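Local coordinates for protein thiosulfate sulfurtransferase TUM1 (Saccharomyces cerevisiae, PDB 3UTN) that accepts persulfide sulfur from the desulfurase NFS1 and passes it to UBA4 for 2-thiolation of the wobble uridine of tRNAs, at residues V122-L134 / G283-L295. Sequence-based numbering, arbitrary orientation. Where two conformers were deposited one is given.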
ATOM      1  N   VAL A 122       3.228  11.623   1.628  1.00 21.16           N
ATOM      2  CA  VAL A 122       3.314  11.297   3.041  1.00 22.12           C
ATOM      3  C   VAL A 122       4.602  10.545   3.314  1.00 22.33           C
ATOM      4  O   VAL A 122       5.345  10.877   4.236  1.00 22.91           O
ATOM      5  CB  VAL A 122       2.097  10.486   3.507  1.00 22.10           C
ATOM      6  CG1 VAL A 122       2.247  10.071   4.966  1.00 22.20           C
ATOM      7  CG2 VAL A 122       0.841  11.312   3.317  1.00 22.87           C
ATOM      8  N   GLY A 123       4.871   9.548   2.487  1.00 22.46           N
ATOM      9  CA  GLY A 123       6.052   8.734   2.653  1.00 23.83           C
ATOM     10  C   GLY A 123       5.627   7.304   2.819  1.00 23.51           C
ATOM     11  O   GLY A 123       5.414   6.839   3.935  1.00 25.60           O
ATOM     12  N   ASN A 124       5.471   6.615   1.698  1.00 23.15           N
ATOM     13  CA  ASN A 124       5.109   5.204   1.718  1.00 21.94           C
ATOM     14  C   ASN A 124       3.883   4.960   2.542  1.00 21.93           C
ATOM     15  O   ASN A 124       3.836   4.068   3.388  1.00 21.70           O
ATOM     16  CB  ASN A 124       6.268   4.383   2.231  1.00 21.60           C
ATOM     17  CG  ASN A 124       7.387   4.358   1.251  1.00 21.46           C
ATOM     18  OD1 ASN A 124       7.148   4.184   0.063  1.00 22.46           O
ATOM     19  ND2 ASN A 124       8.605   4.540   1.722  1.00 21.11           N
ATOM     20  N   PHE A 125       2.891   5.789   2.286  1.00 21.15           N
ATOM     21  CA  PHE A 125       1.675   5.735   3.026  1.00 21.15           C
ATOM     22  C   PHE A 125       0.603   5.128   2.147  1.00 20.05           C
ATOM     23  O   PHE A 125       0.096   4.067   2.443  1.00 20.33           O
ATOM     24  CB  PHE A 125       1.300   7.131   3.472  1.00 22.23           C
ATOM     25  CG  PHE A 125       0.099   7.176   4.351  1.00 23.51           C
ATOM     26  CD1 PHE A 125      -1.070   7.767   3.907  1.00 24.10           C
ATOM     27  CD2 PHE A 125       0.136   6.631   5.629  1.00 24.70           C
ATOM     28  CE1 PHE A 125      -2.190   7.814   4.718  1.00 24.50           C
ATOM     29  CE2 PHE A 125      -0.982   6.675   6.447  1.00 25.54           C
ATOM     30  CZ  PHE A 125      -2.147   7.270   5.990  1.00 25.67           C
ATOM     31  N   SER A 126       0.283   5.802   1.052  1.00 19.47           N
ATOM     32  CA  SER A 126      -0.708   5.302   0.113  1.00 19.39           C
ATOM     33  C   SER A 126      -0.026   4.812  -1.144  1.00 18.73           C
ATOM     34  O   SER A 126      -0.603   4.067  -1.931  1.00 19.28           O
ATOM     35  CB  SER A 126      -1.669   6.422  -0.244  1.00 19.06           C
ATOM     36  OG  SER A 126      -0.949   7.570  -0.660  1.00 19.46           O
ATOM     37  N   SER A 127       1.203   5.259  -1.351  1.00 18.32           N
ATOM     38  CA  SER A 127       1.928   4.873  -2.542  1.00 18.07           C
ATOM     39  C   SER A 127       2.132   3.365  -2.613  1.00 17.52           C
ATOM     40  O   SER A 127       1.972   2.797  -3.680  1.00 17.74           O
ATOM     41  CB  SER A 127       3.246   5.627  -2.668  1.00 18.05           C
ATOM     42  OG  SER A 127       4.056   5.419  -1.537  1.00 18.46           O
ATOM     43  N   PRO A 128       2.446   2.701  -1.478  1.00 17.46           N
ATOM     44  CA  PRO A 128       2.608   1.260  -1.601  1.00 17.73           C
ATOM     45  C   PRO A 128       1.312   0.627  -2.058  1.00 17.94           C
ATOM     46  O   PRO A 128       1.324  -0.204  -2.956  1.00 17.98           O
ATOM     47  CB  PRO A 128       2.953   0.821  -0.177  1.00 17.60           C
ATOM     48  CG  PRO A 128       3.531   2.037   0.455  1.00 17.59           C
ATOM     49  CD  PRO A 128       2.693   3.143  -0.094  1.00 17.65           C
ATOM     50  N   ARG A 129       0.204   1.037  -1.448  1.00 18.33           N
ATOM     51  CA  ARG A 129      -1.109   0.579  -1.850  1.00 19.03           C
ATOM     52  C   ARG A 129      -1.276   0.766  -3.342  1.00 18.60           C
ATOM     53  O   ARG A 129      -1.726  -0.130  -4.046  1.00 18.61           O
ATOM     54  CB  ARG A 129      -2.185   1.380  -1.128  1.00 19.88           C
ATOM     55  CG  ARG A 129      -3.573   1.131  -1.667  1.00 20.54           C
ATOM     56  CD  ARG A 129      -4.078  -0.189  -1.136  1.00 21.37           C
ATOM     57  NE  ARG A 129      -5.312  -0.587  -1.781  1.00 21.84           N
ATOM     58  CZ  ARG A 129      -6.110  -1.535  -1.318  1.00 22.61           C
ATOM     59  NH1 ARG A 129      -5.803  -2.164  -0.197  1.00 22.99           N
ATOM     60  NH2 ARG A 129      -7.218  -1.846  -1.970  1.00 23.05           N
ATOM     61  N   CYS A 130      -0.909   1.950  -3.809  1.00 18.60           N
ATOM     62  CA  CYS A 130      -1.031   2.278  -5.205  1.00 18.69           C
ATOM     63  C   CYS A 130      -0.094   1.452  -6.076  1.00 18.10           C
ATOM     64  O   CYS A 130      -0.525   0.864  -7.062  1.00 17.34           O
ATOM     65  CB  CYS A 130      -0.752   3.747  -5.417  1.00 19.11           C
ATOM     66  SG  CYS A 130      -0.617   4.111  -7.164  1.00 20.74           S
ATOM     67  N   ALA A 131       1.187   1.419  -5.719  1.00 17.83           N
ATOM     68  CA  ALA A 131       2.163   0.635  -6.471  1.00 17.99           C
ATOM     69  C   ALA A 131       1.671  -0.796  -6.534  1.00 18.25           C
ATOM     70  O   ALA A 131       1.673  -1.439  -7.581  1.00 18.79           O
ATOM     71  CB  ALA A 131       3.525   0.697  -5.808  1.00 17.93           C
ATOM     72  N   TRP A 132       1.215  -1.272  -5.392  1.00 18.30           N
ATOM     73  CA  TRP A 132       0.721  -2.611  -5.279  1.00 19.25           C
ATOM     74  C   TRP A 132      -0.497  -2.812  -6.129  1.00 19.45           C
ATOM     75  O   TRP A 132      -0.581  -3.794  -6.839  1.00 19.49           O
ATOM     76  CB  TRP A 132       0.445  -2.881  -3.834  1.00 19.82           C
ATOM     77  CG  TRP A 132      -0.274  -4.145  -3.568  1.00 20.78           C
ATOM     78  CD1 TRP A 132       0.241  -5.433  -3.552  1.00 21.04           C
ATOM     79  CD2 TRP A 132      -1.672  -4.279  -3.222  1.00 20.91           C
ATOM     80  NE1 TRP A 132      -0.733  -6.333  -3.233  1.00 21.44           N
ATOM     81  CE2 TRP A 132      -1.905  -5.706  -3.022  1.00 21.27           C
ATOM     82  CE3 TRP A 132      -2.723  -3.394  -3.076  1.00 21.04           C
ATOM     83  CZ2 TRP A 132      -3.143  -6.200  -2.689  1.00 21.19           C
ATOM     84  CZ3 TRP A 132      -3.971  -3.906  -2.730  1.00 21.15           C
ATOM     85  CH2 TRP A 132      -4.173  -5.276  -2.550  1.00 21.14           C
ATOM     86  N   THR A 133      -1.426  -1.865  -6.083  1.00 19.64           N
ATOM     87  CA  THR A 133      -2.623  -1.919  -6.921  1.00 20.52           C
ATOM     88  C   THR A 133      -2.253  -2.003  -8.397  1.00 20.54           C
ATOM     89  O   THR A 133      -2.764  -2.849  -9.127  1.00 21.11           O
ATOM     90  CB  THR A 133      -3.517  -0.700  -6.681  1.00 20.27           C
ATOM     91  OG1 THR A 133      -3.900  -0.684  -5.309  1.00 20.96           O
ATOM     92  CG2 THR A 133      -4.767  -0.755  -7.562  1.00 20.95           C
ATOM     93  N   LEU A 134      -1.364  -1.116  -8.823  1.00 20.53           N
ATOM     94  CA  LEU A 134      -0.849  -1.141 -10.180  1.00 21.06           C
ATOM     95  C   LEU A 134      -0.259  -2.495 -10.500  1.00 21.32           C
ATOM     96  O   LEU A 134      -0.590  -3.096 -11.514  1.00 20.93           O
ATOM     97  CB  LEU A 134       0.208  -0.059 -10.360  1.00 20.66           C
ATOM     98  CG  LEU A 134      -0.339   1.354 -10.214  1.00 20.63           C
ATOM     99  CD1 LEU A 134       0.820   2.325 -10.165  1.00 20.81           C
ATOM    100  CD2 LEU A 134      -1.286   1.684 -11.357  1.00 20.80           C
ATOM    101  N   GLY A 283      -6.514  -1.338   8.881  1.00 27.24           N
ATOM    102  CA  GLY A 283      -7.878  -0.908   9.095  1.00 27.74           C
ATOM    103  C   GLY A 283      -8.655  -1.022   7.810  1.00 28.25           C
ATOM    104  O   GLY A 283      -9.806  -1.454   7.807  1.00 27.18           O
ATOM    105  N   THR A 284      -7.995  -0.665   6.711  1.00 29.29           N
ATOM    106  CA  THR A 284      -8.673  -0.423   5.447  1.00 30.98           C
ATOM    107  C   THR A 284      -7.971  -1.073   4.259  1.00 31.17           C
ATOM    108  O   THR A 284      -8.502  -1.079   3.151  1.00 31.70           O
ATOM    109  CB  THR A 284      -8.780   1.094   5.178  1.00 32.41           C
ATOM    110  OG1 THR A 284      -7.467   1.646   5.044  1.00 34.03           O
ATOM    111  CG2 THR A 284      -9.486   1.807   6.319  1.00 32.51           C
ATOM    112  N   GLY A 285      -6.773  -1.603   4.486  1.00 30.57           N
ATOM    113  CA  GLY A 285      -6.006  -2.239   3.422  1.00 29.73           C
ATOM    114  C   GLY A 285      -4.936  -1.354   2.813  1.00 29.61           C
ATOM    115  O   GLY A 285      -4.119  -1.835   2.025  1.00 29.90           O
ATOM    116  N   VAL A 286      -4.929  -0.065   3.157  1.00 28.01           N
ATOM    117  CA  VAL A 286      -3.918   0.847   2.615  0.52 27.32           C
ATOM    118  C   VAL A 286      -2.574   0.686   3.323  1.00 26.24           C
ATOM    119  O   VAL A 286      -1.569   0.396   2.682  1.00 25.40           O
ATOM    120  CB  VAL A 286      -4.371   2.327   2.577  0.52 27.79           C
ATOM    121  CG1 VAL A 286      -5.471   2.515   1.542  0.52 27.77           C
ATOM    122  CG2 VAL A 286      -4.819   2.825   3.947  0.52 28.47           C
ATOM    123  N   SER A 287      -2.563   0.846   4.643  1.00 25.03           N
ATOM    124  CA  SER A 287      -1.332   0.722   5.400  1.00 23.74           C
ATOM    125  C   SER A 287      -0.879  -0.729   5.461  1.00 22.69           C
ATOM    126  O   SER A 287       0.294  -1.010   5.687  1.00 21.83           O
ATOM    127  CB  SER A 287      -1.489   1.306   6.799  1.00 23.95           C
ATOM    128  OG  SER A 287      -2.299   0.482   7.592  1.00 25.01           O
ATOM    129  N   GLY A 288      -1.819  -1.651   5.267  1.00 21.90           N
ATOM    130  CA  GLY A 288      -1.488  -3.062   5.168  1.00 20.80           C
ATOM    131  C   GLY A 288      -0.492  -3.302   4.049  1.00 19.77           C
ATOM    132  O   GLY A 288       0.385  -4.147   4.163  1.00 19.72           O
ATOM    133  N   VAL A 289      -0.624  -2.554   2.963  1.00 19.10           N
ATOM    134  CA  VAL A 289       0.291  -2.710   1.852  1.00 19.12           C
ATOM    135  C   VAL A 289       1.649  -2.127   2.201  1.00 18.58           C
ATOM    136  O   VAL A 289       2.669  -2.578   1.697  1.00 18.14           O
ATOM    137  CB  VAL A 289      -0.231  -2.075   0.562  1.00 19.17           C
ATOM    138  CG1 VAL A 289       0.783  -2.273  -0.547  1.00 18.97           C
ATOM    139  CG2 VAL A 289      -1.557  -2.708   0.177  1.00 19.50           C
ATOM    140  N   ILE A 290       1.654  -1.131   3.076  1.00 18.49           N
ATOM    141  CA  ILE A 290       2.905  -0.563   3.531  1.00 18.49           C
ATOM    142  C   ILE A 290       3.738  -1.678   4.136  1.00 18.58           C
ATOM    143  O   ILE A 290       4.893  -1.871   3.758  1.00 18.59           O
ATOM    144  CB  ILE A 290       2.705   0.552   4.561  1.00 18.78           C
ATOM    145  CG1 ILE A 290       1.856   1.678   3.964  1.00 18.60           C
ATOM    146  CG2 ILE A 290       4.060   1.060   5.042  1.00 18.66           C
ATOM    147  CD1 ILE A 290       1.420   2.707   4.981  1.00 19.68           C
ATOM    148  N   ILE A 291       3.143  -2.434   5.051  1.00 18.57           N
ATOM    149  CA  ILE A 291       3.893  -3.494   5.703  1.00 18.81           C
ATOM    150  C   ILE A 291       4.082  -4.668   4.787  1.00 18.93           C
ATOM    151  O   ILE A 291       5.125  -5.296   4.807  1.00 19.33           O
ATOM    152  CB  ILE A 291       3.302  -3.928   7.055  1.00 18.85           C
ATOM    153  CG1 ILE A 291       1.904  -4.529   6.914  1.00 18.59           C
ATOM    154  CG2 ILE A 291       3.305  -2.745   7.996  1.00 18.98           C
ATOM    155  CD1 ILE A 291       1.466  -5.298   8.143  1.00 18.30           C
ATOM    156  N   LYS A 292       3.073  -4.945   3.971  1.00 19.32           N
ATOM    157  CA  LYS A 292       3.172  -5.999   2.991  1.00 19.80           C
ATOM    158  C   LYS A 292       4.410  -5.751   2.137  1.00 19.43           C
ATOM    159  O   LYS A 292       5.214  -6.646   1.907  1.00 19.65           O
ATOM    160  CB  LYS A 292       1.920  -6.005   2.132  1.00 20.44           C
ATOM    161  CG  LYS A 292       1.982  -6.941   0.953  1.00 21.56           C
ATOM    162  CD  LYS A 292       0.680  -6.875   0.191  1.00 22.74           C
ATOM    163  CE  LYS A 292       0.628  -7.983  -0.831  1.00 23.56           C
ATOM    164  NZ  LYS A 292       1.718  -7.825  -1.825  1.00 24.44           N
ATOM    165  N   THR A 293       4.553  -4.510   1.698  1.00 19.25           N
ATOM    166  CA  THR A 293       5.655  -4.101   0.857  1.00 19.73           C
ATOM    167  C   THR A 293       6.969  -4.212   1.601  1.00 19.28           C
ATOM    168  O   THR A 293       7.953  -4.696   1.041  1.00 19.51           O
ATOM    169  CB  THR A 293       5.430  -2.673   0.353  1.00 19.84           C
ATOM    170  OG1 THR A 293       4.228  -2.657  -0.422  1.00 19.83           O
ATOM    171  CG2 THR A 293       6.586  -2.206  -0.500  1.00 20.00           C
ATOM    172  N   ALA A 294       6.971  -3.784   2.860  1.00 19.52           N
ATOM    173  CA  ALA A 294       8.144  -3.911   3.719  1.00 20.08           C
ATOM    174  C   ALA A 294       8.538  -5.372   3.872  1.00 20.82           C
ATOM    175  O   ALA A 294       9.715  -5.709   3.797  1.00 20.93           O
ATOM    176  CB  ALA A 294       7.883  -3.296   5.072  1.00 19.38           C
ATOM    177  N   LEU A 295       7.540  -6.230   4.067  1.00 21.00           N
ATOM    178  CA  LEU A 295       7.778  -7.660   4.210  1.00 21.92           C
ATOM    179  C   LEU A 295       8.359  -8.244   2.938  1.00 22.35           C
ATOM    180  O   LEU A 295       9.357  -8.956   2.971  1.00 22.63           O
ATOM    181  CB  LEU A 295       6.489  -8.380   4.591  1.00 21.64           C
ATOM    182  CG  LEU A 295       5.888  -7.911   5.911  1.00 21.74           C
ATOM    183  CD1 LEU A 295       4.618  -8.674   6.208  1.00 22.20           C
ATOM    184  CD2 LEU A 295       6.882  -8.056   7.053  1.00 22.40           C
TER
HETATM  185  O   HOH W   1      -0.062   1.888   1.110  1.00 18.71           O
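Two rhodanese domains meet here through equivalent helices, 127-134 of the catalytically silent N-terminal domain and 286-295 of the C-terminal one, the latter following the loop that carries the persulfide cysteine Cys282. The helix axes cross at 76° and approach to 7.5 Å, close enough that Val289, short and branched, suits the crossing point. Its CG1, anti to the backbone N (chi1 180°), runs in beside the Pro128 carbonyl and Trp132 CB, while CG2 sits over one face of the Trp132 indole in a CH-pi contact, 4.0 Å from the centroid of the six-membered ring. Lys292 crosses the pyrrole end, but its NZ and Trp132 NE1, both donors, do not pair: Glu184 is the indole's main polar partner and, with Glu296, salt-bridges NZ. Trp132 also lays CZ3 over the centre of the Arg129 guanidinium, 3.4 Å above its plane. At that group's edge Arg129 NH1 gives Gly285 O a weak hydrogen bond of 2.8 Å; its salt bridge to Asp307 is stronger. A side chain at Gly285 would hit NH1 and, at phi 99°, the preceding carbonyl O. Replacing Trp132 by an alanine would probably leave Val289 CG2 without its aromatic face and bare one face of the guanidinium, which Asp307 would still hold. Just before helix 127-134, the Asn124 and Phe125 carbonyls receive Ile290, CD1 lying 3.2 Å from Phe125 O and meeting the Phe125 ring obliquely; Pro128 CG, on the puckered ring, lies 3.9 Å from Ile290 CG1. A bridging water accepts from Arg129 N and donates to Phe125 O and Val286 O. The interface thus has an apolar centre flanked by buried Arg129 and Lys292, whose charges are probably balanced by Asp307, Glu184 and Glu296.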